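Local coordinates for Ras-associated and pleckstrin homology domains-containing protein 1 (Homo sapiens, PDB 4GN1), which mediates localized membrane signals, helps regulate lamellipodial dynamics and brings EVL and VASP to the leading edge of the cell, at residues Gln26-Val31 with Phe62-Asn67. Sequence-based numbering, arbitrary orientation.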
loop_
_atom_site.group_PDB
_atom_site.type_symbol
_atom_site.label_atom_id
_atom_site.label_comp_id
_atom_site.label_asym_id
_atom_site.label_seq_id
_atom_site.Cartn_x
_atom_site.Cartn_y
_atom_site.Cartn_z
ATOM N N GLN A 26 -13.783 -14.687 5.967
ATOM C CA GLN A 26 -13.382 -14.531 4.579
ATOM C C GLN A 26 -12.198 -13.615 4.423
ATOM O O GLN A 26 -12.086 -12.609 5.117
ATOM C CB GLN A 26 -14.546 -14.035 3.720
ATOM C CG GLN A 26 -15.552 -15.131 3.394
ATOM C CD GLN A 26 -16.745 -14.612 2.616
ATOM O OE1 GLN A 26 -17.257 -13.537 2.903
ATOM N NE2 GLN A 26 -17.182 -15.366 1.634
ATOM N N THR A 27 -11.313 -13.979 3.508
ATOM C CA THR A 27 -10.257 -13.091 3.065
ATOM C C THR A 27 -10.842 -12.157 1.985
ATOM O O THR A 27 -11.896 -12.435 1.396
ATOM C CB THR A 27 -9.142 -13.890 2.383
ATOM O OG1 THR A 27 -9.694 -14.452 1.203
ATOM C CG2 THR A 27 -8.598 -15.029 3.284
ATOM N N VAL A 28 -10.112 -11.081 1.692
ATOM C CA VAL A 28 -10.454 -10.143 0.611
ATOM C C VAL A 28 -10.533 -10.882 -0.728
ATOM O O VAL A 28 -11.429 -10.626 -1.547
ATOM C CB VAL A 28 -9.459 -8.946 0.579
ATOM C CG1 VAL A 28 -9.568 -8.152 -0.721
ATOM C CG2 VAL A 28 -9.716 -8.011 1.754
ATOM N N ARG A 29 -9.600 -11.810 -0.924
ATOM C CA ARG A 29 -9.574 -12.698 -2.094
ATOM C C ARG A 29 -10.912 -13.378 -2.272
ATOM O O ARG A 29 -11.510 -13.294 -3.336
ATOM C CB ARG A 29 -8.440 -13.741 -1.973
ATOM C CG ARG A 29 -8.522 -14.949 -2.914
ATOM C CD ARG A 29 -8.731 -14.568 -4.387
ATOM N NE ARG A 29 -7.812 -13.517 -4.828
ATOM C CZ ARG A 29 -8.057 -12.656 -5.815
ATOM N NH1 ARG A 29 -9.193 -12.712 -6.483
ATOM N NH2 ARG A 29 -7.155 -11.721 -6.139
ATOM N N GLN A 30 -11.400 -14.032 -1.234
ATOM C CA GLN A 30 -12.716 -14.665 -1.297
ATOM C C GLN A 30 -13.866 -13.710 -1.599
ATOM O O GLN A 30 -14.783 -14.069 -2.317
ATOM C CB GLN A 30 -13.008 -15.420 -0.008
ATOM C CG GLN A 30 -12.294 -16.756 0.064
ATOM C CD GLN A 30 -12.362 -17.369 1.433
ATOM O OE1 GLN A 30 -11.809 -16.838 2.413
ATOM N NE2 GLN A 30 -13.027 -18.508 1.514
ATOM N N VAL A 31 -13.815 -12.518 -1.019
ATOM C CA VAL A 31 -14.814 -11.490 -1.240
ATOM C C VAL A 31 -14.749 -10.979 -2.662
ATOM O O VAL A 31 -15.776 -10.852 -3.313
ATOM C CB VAL A 31 -14.620 -10.332 -0.236
ATOM C CG1 VAL A 31 -15.353 -9.070 -0.673
ATOM C CG2 VAL A 31 -15.008 -10.800 1.171
ATOM N N PHE A 62 -6.446 -3.235 -0.227
ATOM C CA PHE A 62 -6.250 -4.327 0.724
ATOM C C PHE A 62 -5.379 -5.367 0.079
ATOM O O PHE A 62 -5.467 -5.552 -1.135
ATOM C CB PHE A 62 -7.577 -5.013 1.025
ATOM C CG PHE A 62 -8.495 -4.218 1.883
ATOM C CD1 PHE A 62 -8.189 -3.977 3.207
ATOM C CD2 PHE A 62 -9.673 -3.721 1.371
ATOM C CE1 PHE A 62 -9.042 -3.253 4.010
ATOM C CE2 PHE A 62 -10.540 -3.002 2.175
ATOM C CZ PHE A 62 -10.226 -2.777 3.497
ATOM N N GLU A 63 -4.550 -6.050 0.872
ATOM C CA GLU A 63 -3.936 -7.272 0.375
ATOM C C GLU A 63 -4.967 -8.405 0.475
ATOM O O GLU A 63 -5.807 -8.454 1.398
ATOM C CB GLU A 63 -2.639 -7.627 1.120
ATOM C CG GLU A 63 -1.677 -6.454 1.357
ATOM C CD GLU A 63 -1.178 -5.769 0.081
ATOM O OE1 GLU A 63 -0.829 -4.560 0.192
ATOM O OE2 GLU A 63 -1.088 -6.411 -1.009
ATOM N N ASP A 64 -4.886 -9.313 -0.487
ATOM C CA ASP A 64 -5.920 -10.327 -0.697
ATOM C C ASP A 64 -6.052 -11.362 0.400
ATOM O O ASP A 64 -7.093 -12.018 0.541
ATOM C CB ASP A 64 -5.692 -10.987 -2.047
ATOM C CG ASP A 64 -6.041 -10.060 -3.179
ATOM O OD1 ASP A 64 -6.788 -9.081 -2.914
ATOM O OD2 ASP A 64 -5.559 -10.299 -4.314
ATOM N N HIS A 65 -5.005 -11.476 1.196
ATOM C CA HIS A 65 -4.978 -12.389 2.312
ATOM C C HIS A 65 -5.622 -11.861 3.551
ATOM O O HIS A 65 -5.659 -12.559 4.558
ATOM C CB HIS A 65 -3.534 -12.756 2.628
ATOM C CG HIS A 65 -2.711 -11.627 3.232
ATOM N ND1 HIS A 65 -2.340 -11.604 4.549
ATOM C CD2 HIS A 65 -2.123 -10.526 2.653
ATOM C CE1 HIS A 65 -1.579 -10.537 4.788
ATOM N NE2 HIS A 65 -1.456 -9.859 3.634
ATOM N N GLU A 66 -6.099 -10.624 3.512
ATOM C CA GLU A 66 -6.536 -9.957 4.731
ATOM C C GLU A 66 -7.972 -10.326 5.029
ATOM O O GLU A 66 -8.803 -10.436 4.100
ATOM C CB GLU A 66 -6.416 -8.428 4.608
ATOM C CG GLU A 66 -4.985 -7.934 4.547
ATOM C CD GLU A 66 -4.881 -6.434 4.718
ATOM O OE1 GLU A 66 -5.032 -5.948 5.887
ATOM O OE2 GLU A 66 -4.616 -5.757 3.696
ATOM N N ASN A 67 -8.249 -10.512 6.316
ATOM C CA ASN A 67 -9.597 -10.731 6.777
ATOM C C ASN A 67 -10.342 -9.389 6.643
ATOM O O ASN A 67 -9.968 -8.378 7.251
ATOM C CB ASN A 67 -9.556 -11.264 8.212
ATOM C CG ASN A 67 -10.913 -11.729 8.718
ATOM O OD1 ASN A 67 -11.801 -10.918 8.999
ATOM N ND2 ASN A 67 -11.076 -13.020 8.861
#
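D64 meets the first turn of helix 28-39 with both its backbone and its carboxylate, and V28 fits against the turn that D64 belongs to. The amide of R29 donates to D64 O at 2.9 Å. One residue earlier, V28 N donates to E66 O, 2.8 Å away, with the N-H bent to 139° at the hydrogen. The two carbonyls thus take up successive N-H groups at the helix start. T27, the N-cap, covers the next one: its OG1 accepts from Q30 N at 3.0 Å, while Q30 OE1 accepts from T27 N, completing a capping box.

V28 is directed toward segment 62-67, and its methyls lie against the type I turn E63-E66 and F62. CG1, anti to the backbone N (chi1 166°), packs 3.7 Å from D64 OD1, and CG2 lies 3.8 Å from F62 CB, the V28 and F62 side chains crossing at about a right angle. L49 of strand 47-53 also touches both V28 and F62.

The chain of R29 curls through its middle torsions and brings NH2 to 2.8 Å from D64 OD2 in a salt bridge. NH2 stands above the carboxylate plane, which lies 81° from the guanidinium plane. K91 and Y92 also engage OD2, and D33 pairs with R29 NH1.

Within the ubiquitin-like Ras-associating domain, the contact ties the start of helix 28-39 to the connection between strand 58-61 and helix 68-72. Main-chain bonds fix the helix start, and the buried D64 carboxylate, gripped by two cationic groups and a hydroxyl, is probably held as the anion.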